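Local coordinates for protein type IV pilus biogenesis factor PilY1 (Pseudomonas aeruginosa, PDB 3HX6) that primes type IV pilus assembly, supports twitching motility and host-cell adhesion, and appears to regulate pilus retraction through calcium binding, at residues A[495-500]-A[506-511]; A[400-405]-A[409-414]; A[538-543]-A[549-554]; A[451-456]-A[460-465]. The protein carries 3 engineered substitutions. One frame throughout, in Å; residues are numbered along the deposited sequence.

Contact 1: A[495-500]-A[506-511]; sequences VFDLAR and SKSDYS
S508 OG accepts two consecutive backbone N-H groups of the 495-500 segment: the bond from L498 N is 2.7 Å long and the one from A499 N 3.2 Å. Both are bent, with angles of 130° and 140° at the hydrogen, because a single hydroxyl oxygen sits between two amides that follow each other along the chain. With OG anti to the S508 carbonyl carbon (chi1 -65°), the hydroxyl is directed at the two amides. A water donates to D497 OD1 at 2.7 Å and lies unusually close to S508 OG, a contact to be read with caution. D497 itself is held by its own loop, OD2 accepting from G502 N and OD1 from Q501 N. S508 CB presses on F496 O at 3.1 Å, L498 CD1 lies against S508 O at 3.6 Å, and the methyl of A499 meets K507 CB at 3.9 Å while the rest of the lysine chain leads off to solvent. L498 and A499 also pack on F405 of strand 392-405. Within the segments a weak bond runs from L498 N to F496 O, and D509 N bonds S506 O. The S508 hydroxyl thus joins an inverse gamma turn centred on D497 to the 3-10 turn at 506-508, both in the long connection from strand 477-483 to strand 510-511.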
loop_
_atom_site.group_PDB
_atom_site.type_symbol
_atom_site.label_atom_id
_atom_site.label_comp_id
_atom_site.label_asym_id
_atom_site.label_seq_id
_atom_site.Cartn_x
_atom_site.Cartn_y
_atom_site.Cartn_z
ATOM N N VAL A 495 -6.296 -16.975 7.352
ATOM C CA VAL A 495 -6.689 -15.698 6.774
ATOM C C VAL A 495 -6.215 -14.478 7.544
ATOM O O VAL A 495 -5.675 -13.542 6.956
ATOM C CB VAL A 495 -8.244 -15.629 6.616
ATOM C CG1 VAL A 495 -8.916 -16.042 7.914
ATOM C CG2 VAL A 495 -8.688 -14.215 6.230
ATOM N N PHE A 496 -6.404 -14.496 8.857
ATOM C CA PHE A 496 -6.038 -13.360 9.687
ATOM C C PHE A 496 -4.726 -13.477 10.442
ATOM O O PHE A 496 -4.365 -14.545 10.930
ATOM C CB PHE A 496 -7.132 -13.098 10.730
ATOM C CG PHE A 496 -8.496 -12.874 10.149
ATOM C CD1 PHE A 496 -8.796 -11.697 9.480
ATOM C CD2 PHE A 496 -9.487 -13.839 10.288
ATOM C CE1 PHE A 496 -10.065 -11.478 8.957
ATOM C CE2 PHE A 496 -10.763 -13.634 9.768
ATOM C CZ PHE A 496 -11.051 -12.447 9.100
ATOM N N ASP A 497 -4.010 -12.366 10.532
ATOM C CA ASP A 497 -2.802 -12.350 11.333
ATOM C C ASP A 497 -3.340 -11.933 12.694
ATOM O O ASP A 497 -3.430 -10.748 12.997
ATOM C CB ASP A 497 -1.788 -11.313 10.849
ATOM C CG ASP A 497 -0.697 -11.057 11.878
ATOM O OD1 ASP A 497 -0.296 -12.026 12.562
ATOM O OD2 ASP A 497 -0.241 -9.901 12.007
ATOM N N LEU A 498 -3.724 -12.911 13.501
ATOM C CA LEU A 498 -4.272 -12.638 14.824
ATOM C C LEU A 498 -3.187 -12.411 15.864
ATOM O O LEU A 498 -3.459 -11.926 16.960
ATOM C CB LEU A 498 -5.145 -13.811 15.269
ATOM C CG LEU A 498 -6.319 -14.163 14.357
ATOM C CD1 LEU A 498 -6.989 -15.435 14.855
ATOM C CD2 LEU A 498 -7.310 -13.002 14.338
ATOM N N ALA A 499 -1.957 -12.762 15.507
ATOM C CA ALA A 499 -0.826 -12.648 16.416
ATOM C C ALA A 499 -0.049 -11.339 16.337
ATOM O O ALA A 499 1.018 -11.220 16.936
ATOM C CB ALA A 499 0.115 -13.817 16.182
ATOM N N ARG A 500 -0.578 -10.357 15.615
ATOM C CA ARG A 500 0.102 -9.073 15.467
ATOM C C ARG A 500 1.538 -9.272 14.976
ATOM O O ARG A 500 2.465 -8.624 15.466
ATOM C CB ARG A 500 0.129 -8.318 16.802
ATOM C CG ARG A 500 -1.227 -7.846 17.291
ATOM C CD ARG A 500 -1.092 -7.019 18.553
ATOM N NE ARG A 500 -2.388 -6.549 19.026
ATOM C CZ ARG A 500 -2.575 -5.861 20.147
ATOM N NH1 ARG A 500 -1.545 -5.554 20.927
ATOM N NH2 ARG A 500 -3.800 -5.482 20.490
ATOM N N SER A 506 1.336 -19.377 10.827
ATOM C CA SER A 506 0.768 -20.372 11.735
ATOM C C SER A 506 0.538 -19.909 13.173
ATOM O O SER A 506 -0.209 -20.549 13.913
ATOM C CB SER A 506 1.653 -21.623 11.751
ATOM O OG SER A 506 2.916 -21.332 12.318
ATOM N N LYS A 507 1.182 -18.817 13.577
ATOM C CA LYS A 507 1.001 -18.299 14.927
ATOM C C LYS A 507 -0.456 -17.883 15.147
ATOM O O LYS A 507 -0.906 -17.719 16.286
ATOM C CB LYS A 507 1.900 -17.088 15.161
ATOM C CG LYS A 507 3.359 -17.406 15.449
ATOM C CD LYS A 507 4.128 -16.115 15.727
ATOM C CE LYS A 507 5.538 -16.389 16.215
ATOM N NZ LYS A 507 6.297 -17.186 15.224
ATOM N N SER A 508 -1.194 -17.707 14.056
ATOM C CA SER A 508 -2.589 -17.297 14.155
ATOM C C SER A 508 -3.573 -18.453 14.048
ATOM O O SER A 508 -4.779 -18.260 14.189
ATOM C CB SER A 508 -2.902 -16.254 13.085
ATOM O OG SER A 508 -2.161 -15.070 13.314
ATOM N N ASP A 509 -3.065 -19.656 13.804
ATOM C CA ASP A 509 -3.945 -20.809 13.692
ATOM C C ASP A 509 -4.383 -21.292 15.066
ATOM O O ASP A 509 -3.814 -20.897 16.080
ATOM C CB ASP A 509 -3.260 -21.935 12.915
ATOM C CG ASP A 509 -3.097 -21.600 11.444
ATOM O OD1 ASP A 509 -3.840 -20.715 10.962
ATOM O OD2 ASP A 509 -2.244 -22.222 10.772
ATOM N N TYR A 510 -5.400 -22.143 15.094
ATOM C CA TYR A 510 -5.927 -22.648 16.350
ATOM C C TYR A 510 -6.044 -24.164 16.350
ATOM O O TYR A 510 -6.336 -24.782 15.321
ATOM C CB TYR A 510 -7.290 -21.993 16.618
ATOM C CG TYR A 510 -8.051 -22.539 17.799
ATOM C CD1 TYR A 510 -8.903 -23.633 17.658
ATOM C CD2 TYR A 510 -7.929 -21.959 19.063
ATOM C CE1 TYR A 510 -9.618 -24.135 18.741
ATOM C CE2 TYR A 510 -8.639 -22.455 20.156
ATOM C CZ TYR A 510 -9.481 -23.540 19.987
ATOM O OH TYR A 510 -10.189 -24.039 21.054
ATOM N N SER A 511 -5.800 -24.763 17.510
ATOM C CA SER A 511 -5.881 -26.210 17.643
ATOM C C SER A 511 -7.314 -26.627 17.955
ATOM O O SER A 511 -7.773 -26.519 19.091
ATOM C CB SER A 511 -4.938 -26.689 18.748
ATOM O OG SER A 511 -4.959 -28.098 18.856
HETATM O O HOH W 1 0.087 -14.708 12.191
#

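Contact 2: A[400-405]-A[409-414]; sequences QADSTF and ARTIRI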
loop_
_atom_site.group_PDB
_atom_site.type_symbol
_atom_site.label_atom_id
_atom_site.label_comp_id
_atom_site.label_asym_id
_atom_site.label_seq_id
_atom_site.Cartn_x
_atom_site.Cartn_y
_atom_site.Cartn_z
ATOM N N GLN A 400 -16.461 -21.659 19.808
ATOM C CA GLN A 400 -16.082 -20.321 20.210
ATOM C C GLN A 400 -15.165 -20.563 21.387
ATOM O O GLN A 400 -15.495 -21.341 22.280
ATOM C CB GLN A 400 -17.266 -19.482 20.676
ATOM C CG GLN A 400 -16.807 -18.111 21.166
ATOM C CD GLN A 400 -17.952 -17.184 21.498
ATOM O OE1 GLN A 400 -18.846 -16.975 20.683
ATOM N NE2 GLN A 400 -17.921 -16.609 22.695
ATOM N N ALA A 401 -14.011 -19.921 21.385
ATOM C CA ALA A 401 -13.083 -20.102 22.480
ATOM C C ALA A 401 -12.186 -18.897 22.625
ATOM O O ALA A 401 -12.090 -18.057 21.726
ATOM C CB ALA A 401 -12.241 -21.352 22.252
ATOM N N ASP A 402 -11.554 -18.816 23.785
ATOM C CA ASP A 402 -10.621 -17.754 24.094
ATOM C C ASP A 402 -9.259 -18.411 23.956
ATOM O O ASP A 402 -9.023 -19.493 24.499
ATOM C CB ASP A 402 -10.835 -17.261 25.523
ATOM C CG ASP A 402 -11.976 -16.271 25.631
ATOM O OD1 ASP A 402 -12.952 -16.391 24.863
ATOM O OD2 ASP A 402 -11.900 -15.370 26.492
ATOM N N SER A 403 -8.371 -17.771 23.211
ATOM C CA SER A 403 -7.045 -18.311 23.006
ATOM C C SER A 403 -6.056 -17.165 22.873
ATOM O O SER A 403 -6.442 -15.997 22.849
ATOM C CB SER A 403 -7.027 -19.176 21.743
ATOM O OG SER A 403 -5.750 -19.747 21.527
ATOM N N THR A 404 -4.778 -17.506 22.792
ATOM C CA THR A 404 -3.729 -16.509 22.664
ATOM C C THR A 404 -2.924 -16.823 21.409
ATOM O O THR A 404 -2.559 -17.969 21.165
ATOM C CB THR A 404 -2.821 -16.526 23.910
ATOM O OG1 THR A 404 -3.633 -16.344 25.077
ATOM C CG2 THR A 404 -1.792 -15.408 23.848
ATOM N N PHE A 405 -2.676 -15.798 20.605
ATOM C CA PHE A 405 -1.934 -15.935 19.361
ATOM C C PHE A 405 -0.704 -15.072 19.546
ATOM O O PHE A 405 -0.786 -13.842 19.570
ATOM C CB PHE A 405 -2.826 -15.463 18.213
ATOM C CG PHE A 405 -4.143 -16.187 18.169
ATOM C CD1 PHE A 405 -4.258 -17.409 17.514
ATOM C CD2 PHE A 405 -5.243 -15.701 18.875
ATOM C CE1 PHE A 405 -5.441 -18.139 17.566
ATOM C CE2 PHE A 405 -6.431 -16.425 18.934
ATOM C CZ PHE A 405 -6.532 -17.645 18.279
ATOM N N ALA A 409 -4.330 -12.031 23.089
ATOM C CA ALA A 409 -5.469 -12.860 23.462
ATOM C C ALA A 409 -6.687 -12.395 22.665
ATOM O O ALA A 409 -6.879 -11.198 22.470
ATOM C CB ALA A 409 -5.741 -12.737 24.956
ATOM N N ARG A 410 -7.494 -13.343 22.197
ATOM C CA ARG A 410 -8.696 -13.026 21.424
ATOM C C ARG A 410 -9.744 -14.112 21.623
ATOM O O ARG A 410 -9.420 -15.232 22.020
ATOM C CB ARG A 410 -8.389 -12.961 19.923
ATOM C CG ARG A 410 -7.387 -11.912 19.482
ATOM C CD ARG A 410 -7.198 -11.968 17.975
ATOM N NE ARG A 410 -6.116 -11.103 17.518
ATOM C CZ ARG A 410 -6.210 -9.784 17.389
ATOM N NH1 ARG A 410 -7.349 -9.165 17.675
ATOM N NH2 ARG A 410 -5.157 -9.083 16.989
ATOM N N THR A 411 -11.001 -13.776 21.357
ATOM C CA THR A 411 -12.064 -14.765 21.436
ATOM C C THR A 411 -12.317 -15.054 19.958
ATOM O O THR A 411 -12.572 -14.143 19.167
ATOM C CB THR A 411 -13.345 -14.219 22.111
ATOM O OG1 THR A 411 -13.929 -13.206 21.290
ATOM C CG2 THR A 411 -13.015 -13.631 23.470
ATOM N N ILE A 412 -12.221 -16.321 19.585
ATOM C CA ILE A 412 -12.387 -16.707 18.199
ATOM C C ILE A 412 -13.470 -17.742 17.989
ATOM O O ILE A 412 -14.027 -18.301 18.939
ATOM C CB ILE A 412 -11.056 -17.255 17.636
ATOM C CG1 ILE A 412 -10.573 -18.452 18.460
ATOM C CG2 ILE A 412 -9.979 -16.178 17.710
ATOM C CD1 ILE A 412 -11.303 -19.746 18.205
ATOM N N ARG A 413 -13.772 -17.985 16.724
ATOM C CA ARG A 413 -14.751 -18.983 16.360
ATOM C C ARG A 413 -14.167 -19.801 15.226
ATOM O O ARG A 413 -13.402 -19.287 14.407
ATOM C CB ARG A 413 -16.062 -18.327 15.932
ATOM C CG ARG A 413 -16.892 -17.838 17.102
ATOM C CD ARG A 413 -18.198 -17.186 16.665
ATOM N NE ARG A 413 -18.972 -16.744 17.822
ATOM C CZ ARG A 413 -20.086 -16.025 17.743
ATOM N NH1 ARG A 413 -20.556 -15.661 16.557
ATOM N NH2 ARG A 413 -20.731 -15.676 18.849
ATOM N N ILE A 414 -14.494 -21.086 15.212
ATOM C CA ILE A 414 -14.023 -21.981 14.167
ATOM C C ILE A 414 -15.237 -22.475 13.407
ATOM O O ILE A 414 -16.252 -22.838 14.002
ATOM C CB ILE A 414 -13.252 -23.196 14.747
ATOM C CG1 ILE A 414 -11.912 -22.729 15.325
ATOM C CG2 ILE A 414 -13.013 -24.247 13.667
ATOM C CD1 ILE A 414 -11.914 -22.677 16.829
#
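A401 and I412 form a hydrogen-bonded pair of an antiparallel beta hairpin, A401 N giving to I412 O at 2.9 Å and I412 N to A401 O at 2.8 Å. S403 and R410 repeat the pattern two residues nearer the turn, and the strand axes run 142° apart. On the face carrying Q400, D402, T404, A409, T411 and R413, the D402 carboxylate lies alongside T411, OD1 meeting the CG2 methyl at 3.1 Å. T411 CG2 is anti to its own carbonyl carbon, which turns the methyl to the aspartate and leaves OG1 to bond E523. The face carrying A401, S403, R410 and I412 meets the hairpin's phenylalanine: the F405 ring crosses obliquely beside I412, F405 CE2 touching I412 CG2 at 3.8 Å. F405 CE2 also lies 4.1 Å from R410 CB. Y510 packs on A401, S403 and I412 on this side, while the R410 head leads away to a hydrogen bond with L498 O and a salt bridge to E547. Beyond the hairpin, strand 521-524 pairs with 408-415 and continues the sheet. The R413 guanidinium is positioned by a salt bridge from NH1 to E447, a hydrogen bond to Y481 OH and a cation-pi contact with W479. Its other edge grips Q400: NE and NH2 both donate to OE1, each at 2.9 Å, with the oxygen in the guanidinium plane and the two flat groups only 25° apart.

Contact 3: A[538-543]-A[549-554]; sequences GNPEVC and LTVNPG
V542 and L549 form the hydrogen-bonded pair of a beta hairpin that the disulfide C543-C548 ties across beside its turn. V542 N gives to L549 O, and L549 N to V542 O. E541 and T550 follow as the non-hydrogen-bonded pair, and V551 N then makes a nearly straight bond to P540 O (2.9 Å, 178° at the hydrogen). Past that point the chains diverge, and the side chains of V551 and P553 fill the angle between them. V551 is wedged between P540 and V542. Its CG2, between the backbone N and the carbonyl carbon of its own residue, lies against the P540 carbonyl, 3.3 Å from P540 O, and also reaches P540 CB at 4.0 Å. Its other methyl points at V542, whose side chain crosses it at about a right angle. The two proline rings cross obliquely where the chains separate: P540 CG lies 3.3 Å from V551 O and 4.0 Å from P553 CG. On the face of E541 and T550, the threonine methyl CG2 settles against N539 CB at 4.2 Å, and its hydroxyl faces the glutamate. Around the hairpin, strand 531-535 pairs along the far edge of 539-543, while the 549-554 segment bonds through T550 to D497 and through N552 to V495. F496 packs on V551, and L61 of the second subunit touches N539. The tightest fit is methyl on methyl: V542 CG1 and V551 CG1 are only 3.4 Å apart, closer than usual van der Waals contact.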
loop_
_atom_site.group_PDB
_atom_site.type_symbol
_atom_site.label_atom_id
_atom_site.label_comp_id
_atom_site.label_asym_id
_atom_site.label_seq_id
_atom_site.Cartn_x
_atom_site.Cartn_y
_atom_site.Cartn_z
ATOM N N GLY A 538 2.439 -3.244 0.783
ATOM C CA GLY A 538 1.655 -4.020 -0.159
ATOM C C GLY A 538 0.782 -5.098 0.452
ATOM O O GLY A 538 0.067 -5.794 -0.269
ATOM N N ASN A 539 0.832 -5.246 1.773
ATOM C CA ASN A 539 0.026 -6.258 2.447
ATOM C C ASN A 539 -1.398 -5.773 2.709
ATOM O O ASN A 539 -1.606 -4.727 3.327
ATOM C CB ASN A 539 0.669 -6.658 3.776
ATOM C CG ASN A 539 2.074 -7.194 3.604
ATOM O OD1 ASN A 539 2.368 -7.884 2.629
ATOM N ND2 ASN A 539 2.946 -6.897 4.561
ATOM N N PRO A 540 -2.400 -6.531 2.239
ATOM C CA PRO A 540 -3.799 -6.149 2.447
ATOM C C PRO A 540 -4.179 -6.327 3.914
ATOM O O PRO A 540 -3.756 -7.281 4.565
ATOM C CB PRO A 540 -4.554 -7.107 1.535
ATOM C CG PRO A 540 -3.703 -8.336 1.582
ATOM C CD PRO A 540 -2.308 -7.776 1.457
ATOM N N GLU A 541 -4.958 -5.388 4.432
ATOM C CA GLU A 541 -5.412 -5.432 5.813
ATOM C C GLU A 541 -6.895 -5.157 5.831
ATOM O O GLU A 541 -7.411 -4.465 4.961
ATOM C CB GLU A 541 -4.775 -4.333 6.660
ATOM C CG GLU A 541 -3.288 -4.360 6.830
ATOM C CD GLU A 541 -2.866 -3.447 7.965
ATOM O OE1 GLU A 541 -3.393 -2.315 8.037
ATOM O OE2 GLU A 541 -2.020 -3.862 8.782
ATOM N N VAL A 542 -7.574 -5.687 6.836
ATOM C CA VAL A 542 -8.992 -5.437 6.990
ATOM C C VAL A 542 -9.108 -4.747 8.341
ATOM O O VAL A 542 -8.586 -5.229 9.343
ATOM C CB VAL A 542 -9.819 -6.749 6.971
ATOM C CG1 VAL A 542 -9.402 -7.667 8.112
ATOM C CG2 VAL A 542 -11.300 -6.419 7.062
ATOM N N CYS A 543 -9.760 -3.595 8.363
ATOM C CA CYS A 543 -9.907 -2.861 9.605
ATOM C C CYS A 543 -11.374 -2.702 9.956
ATOM O O CYS A 543 -12.241 -2.739 9.087
ATOM C CB CYS A 543 -9.285 -1.468 9.485
ATOM S SG CYS A 543 -7.569 -1.361 8.872
ATOM N N LEU A 549 -6.368 -5.977 10.796
ATOM C CA LEU A 549 -5.743 -7.287 10.755
ATOM C C LEU A 549 -5.183 -7.568 9.371
ATOM O O LEU A 549 -5.900 -7.490 8.374
ATOM C CB LEU A 549 -6.758 -8.369 11.128
ATOM C CG LEU A 549 -7.459 -8.235 12.483
ATOM C CD1 LEU A 549 -8.516 -9.319 12.608
ATOM C CD2 LEU A 549 -6.455 -8.346 13.618
ATOM N N THR A 550 -3.890 -7.869 9.309
ATOM C CA THR A 550 -3.271 -8.193 8.039
ATOM C C THR A 550 -4.007 -9.446 7.572
ATOM O O THR A 550 -4.261 -10.351 8.366
ATOM C CB THR A 550 -1.766 -8.517 8.204
ATOM O OG1 THR A 550 -1.099 -7.402 8.812
ATOM C CG2 THR A 550 -1.130 -8.801 6.846
ATOM N N VAL A 551 -4.366 -9.496 6.296
ATOM C CA VAL A 551 -5.084 -10.652 5.786
ATOM C C VAL A 551 -4.403 -11.334 4.611
ATOM O O VAL A 551 -3.639 -10.721 3.865
ATOM C CB VAL A 551 -6.518 -10.275 5.367
ATOM C CG1 VAL A 551 -7.331 -9.900 6.591
ATOM C CG2 VAL A 551 -6.483 -9.119 4.385
ATOM N N ASN A 552 -4.691 -12.618 4.463
ATOM C CA ASN A 552 -4.142 -13.411 3.380
ATOM C C ASN A 552 -5.300 -13.874 2.501
ATOM O O ASN A 552 -6.061 -14.759 2.876
ATOM C CB ASN A 552 -3.375 -14.609 3.945
ATOM C CG ASN A 552 -2.921 -15.569 2.869
ATOM O OD1 ASN A 552 -2.610 -15.163 1.749
ATOM N ND2 ASN A 552 -2.864 -16.855 3.211
ATOM N N PRO A 553 -5.446 -13.264 1.314
ATOM C CA PRO A 553 -6.508 -13.585 0.353
ATOM C C PRO A 553 -6.462 -15.032 -0.123
ATOM O O PRO A 553 -7.420 -15.532 -0.701
ATOM C CB PRO A 553 -6.252 -12.603 -0.791
ATOM C CG PRO A 553 -5.545 -11.463 -0.126
ATOM C CD PRO A 553 -4.593 -12.181 0.797
ATOM N N GLY A 554 -5.340 -15.698 0.116
ATOM C CA GLY A 554 -5.207 -17.079 -0.302
ATOM C C GLY A 554 -3.965 -17.294 -1.143
ATOM O O GLY A 554 -3.424 -16.339 -1.706
#

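Contact 4: A[451-456]-A[460-465]; sequences EDMIAI and VLLQTI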
loop_
_atom_site.group_PDB
_atom_site.type_symbol
_atom_site.label_atom_id
_atom_site.label_comp_id
_atom_site.label_asym_id
_atom_site.label_seq_id
_atom_site.Cartn_x
_atom_site.Cartn_y
_atom_site.Cartn_z
ATOM N N GLU A 451 -23.774 -4.983 7.643
ATOM C CA GLU A 451 -22.696 -4.262 6.947
ATOM C C GLU A 451 -22.236 -5.005 5.696
ATOM O O GLU A 451 -22.254 -6.238 5.655
ATOM C CB GLU A 451 -21.487 -4.084 7.872
ATOM C CG GLU A 451 -21.753 -3.240 9.110
ATOM C CD GLU A 451 -22.022 -1.792 8.768
ATOM O OE1 GLU A 451 -21.150 -1.172 8.121
ATOM O OE2 GLU A 451 -23.095 -1.272 9.141
ATOM N N ASP A 452 -21.810 -4.255 4.681
ATOM C CA ASP A 452 -21.338 -4.866 3.448
ATOM C C ASP A 452 -20.101 -5.722 3.702
ATOM O O ASP A 452 -19.367 -5.512 4.669
ATOM C CB ASP A 452 -21.026 -3.797 2.401
ATOM C CG ASP A 452 -22.275 -3.112 1.882
ATOM O OD1 ASP A 452 -23.388 -3.415 2.380
ATOM O OD2 ASP A 452 -22.145 -2.267 0.969
ATOM N N MET A 453 -19.881 -6.685 2.816
ATOM C CA MET A 453 -18.766 -7.599 2.939
ATOM C C MET A 453 -17.688 -7.304 1.909
ATOM O O MET A 453 -17.889 -6.510 0.990
ATOM C CB MET A 453 -19.261 -9.030 2.762
ATOM C CG MET A 453 -20.475 -9.365 3.614
ATOM S SD MET A 453 -21.003 -11.069 3.346
ATOM C CE MET A 453 -22.215 -10.851 2.049
ATOM N N ILE A 454 -16.545 -7.963 2.064
ATOM C CA ILE A 454 -15.422 -7.772 1.157
ATOM C C ILE A 454 -14.905 -9.107 0.648
ATOM O O ILE A 454 -14.421 -9.932 1.424
ATOM C CB ILE A 454 -14.257 -7.047 1.864
ATOM C CG1 ILE A 454 -14.751 -5.717 2.437
ATOM C CG2 ILE A 454 -13.106 -6.823 0.881
ATOM C CD1 ILE A 454 -13.839 -5.145 3.532
ATOM N N ALA A 455 -15.011 -9.313 -0.656
ATOM C CA ALA A 455 -14.535 -10.540 -1.270
ATOM C C ALA A 455 -13.228 -10.213 -1.981
ATOM O O ALA A 455 -13.186 -9.334 -2.839
ATOM C CB ALA A 455 -15.568 -11.067 -2.268
ATOM N N ILE A 456 -12.160 -10.907 -1.609
ATOM C CA ILE A 456 -10.855 -10.675 -2.216
ATOM C C ILE A 456 -10.111 -11.991 -2.326
ATOM O O ILE A 456 -10.095 -12.783 -1.384
ATOM C CB ILE A 456 -10.017 -9.665 -1.380
ATOM C CG1 ILE A 456 -8.638 -9.472 -2.015
ATOM C CG2 ILE A 456 -9.890 -10.147 0.058
ATOM C CD1 ILE A 456 -7.805 -8.377 -1.365
ATOM N N VAL A 460 -13.865 -14.307 1.685
ATOM C CA VAL A 460 -14.920 -13.317 1.787
ATOM C C VAL A 460 -14.826 -12.839 3.227
ATOM O O VAL A 460 -14.823 -13.639 4.161
ATOM C CB VAL A 460 -16.319 -13.899 1.486
ATOM C CG1 VAL A 460 -16.656 -15.021 2.455
ATOM C CG2 VAL A 460 -17.352 -12.782 1.554
ATOM N N LEU A 461 -14.698 -11.531 3.395
ATOM C CA LEU A 461 -14.565 -10.928 4.709
ATOM C C LEU A 461 -15.871 -10.248 5.081
ATOM O O LEU A 461 -16.435 -9.506 4.289
ATOM C CB LEU A 461 -13.427 -9.910 4.672
ATOM C CG LEU A 461 -12.082 -10.513 4.258
ATOM C CD1 LEU A 461 -11.155 -9.420 3.760
ATOM C CD2 LEU A 461 -11.474 -11.257 5.444
ATOM N N LEU A 462 -16.358 -10.507 6.287
ATOM C CA LEU A 462 -17.608 -9.909 6.719
ATOM C C LEU A 462 -17.598 -9.631 8.209
ATOM O O LEU A 462 -16.812 -10.205 8.960
ATOM C CB LEU A 462 -18.783 -10.833 6.391
ATOM C CG LEU A 462 -18.721 -12.223 7.036
ATOM C CD1 LEU A 462 -20.121 -12.676 7.388
ATOM C CD2 LEU A 462 -18.054 -13.216 6.094
ATOM N N GLN A 463 -18.479 -8.737 8.628
ATOM C CA GLN A 463 -18.594 -8.395 10.028
ATOM C C GLN A 463 -20.051 -8.500 10.410
ATOM O O GLN A 463 -20.923 -7.941 9.747
ATOM C CB GLN A 463 -18.113 -6.970 10.288
ATOM C CG GLN A 463 -18.181 -6.572 11.752
ATOM C CD GLN A 463 -17.996 -5.083 11.951
ATOM O OE1 GLN A 463 -18.848 -4.279 11.560
ATOM N NE2 GLN A 463 -16.882 -4.705 12.549
ATOM N N THR A 464 -20.311 -9.216 11.487
ATOM C CA THR A 464 -21.667 -9.384 11.956
ATOM C C THR A 464 -21.872 -8.584 13.239
ATOM O O THR A 464 -20.911 -8.179 13.901
ATOM C CB THR A 464 -21.939 -10.839 12.271
ATOM O OG1 THR A 464 -23.329 -11.012 12.544
ATOM C CG2 THR A 464 -21.144 -11.243 13.487
ATOM N N ILE A 465 -23.131 -8.364 13.594
ATOM C CA ILE A 465 -23.436 -7.643 14.810
ATOM C C ILE A 465 -24.426 -8.454 15.635
ATOM O O ILE A 465 -25.367 -9.053 15.105
ATOM C CB ILE A 465 -24.008 -6.230 14.510
ATOM C CG1 ILE A 465 -24.158 -5.447 15.820
ATOM C CG2 ILE A 465 -25.347 -6.343 13.790
ATOM C CD1 ILE A 465 -24.566 -4.007 15.636
HETATM O O HOH W 2 -19.855 -7.389 6.654
#
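I454 and L461 hold the tight end of this contact through a reciprocal pair of short backbone bonds, I454 N to L461 O at 2.7 Å and L461 N to I454 O at 2.6 Å. Their CB atoms pack at 4.1 Å on one face, where I456 CG2 also meets L461 CD1 at 4.0 Å. On the other face A455 and V460 form the neighbouring non-hydrogen-bonded pair, with V335 against A455 and I346 against V460. M453 continues the close packing: its CB sits 3.2 Å from L461 O, and its chain runs beside L462, CG reaching L462 CB at 3.6 Å. With CG anti to the M453 carbonyl carbon (chi1 -49°), the thioether follows the leucine before bending away at chi3. On the N-terminal side of M453 the first segment is loop and the chains part; a water enters the gap, accepting from Q463 N at 2.8 Å and donating to D452 O. At the partly exposed E451, CG lies 3.9 Å from Q463 OE1, the two side chains running side by side. D452 OD1 bonds A331 N. Strand 459-466 pairs on its far side with 477-483. The result is a beta hairpin whose short first strand, 454-456, forms an edge of the large mixed sheet and frays into a water-bridged loop.

Contact 1 touches all three others. Probable hydrogen bonds run from R410 NE of contact 2 to L498 O and from N552 N of contact 3 to V495 O, both 2.8 Å long, the centres 10 and 12 Å away. It reaches contact 4 by packing alone: F496 CE1 lies 3.8 Å from L461 CD2. Contacts 2 and 3 touch through R410 NH2 and L549 CD2, 3.7 Å apart, and contacts 3 and 4 where P553 CB approaches I456 O. Contacts 2 and 4, nearest atoms about 5 Å apart, do not touch, yet both belong to the ten-stranded mixed sheet. All four lie in the C-terminal domain of PilY1, away from the calcium site of D258, N260, D262, V264 and D266.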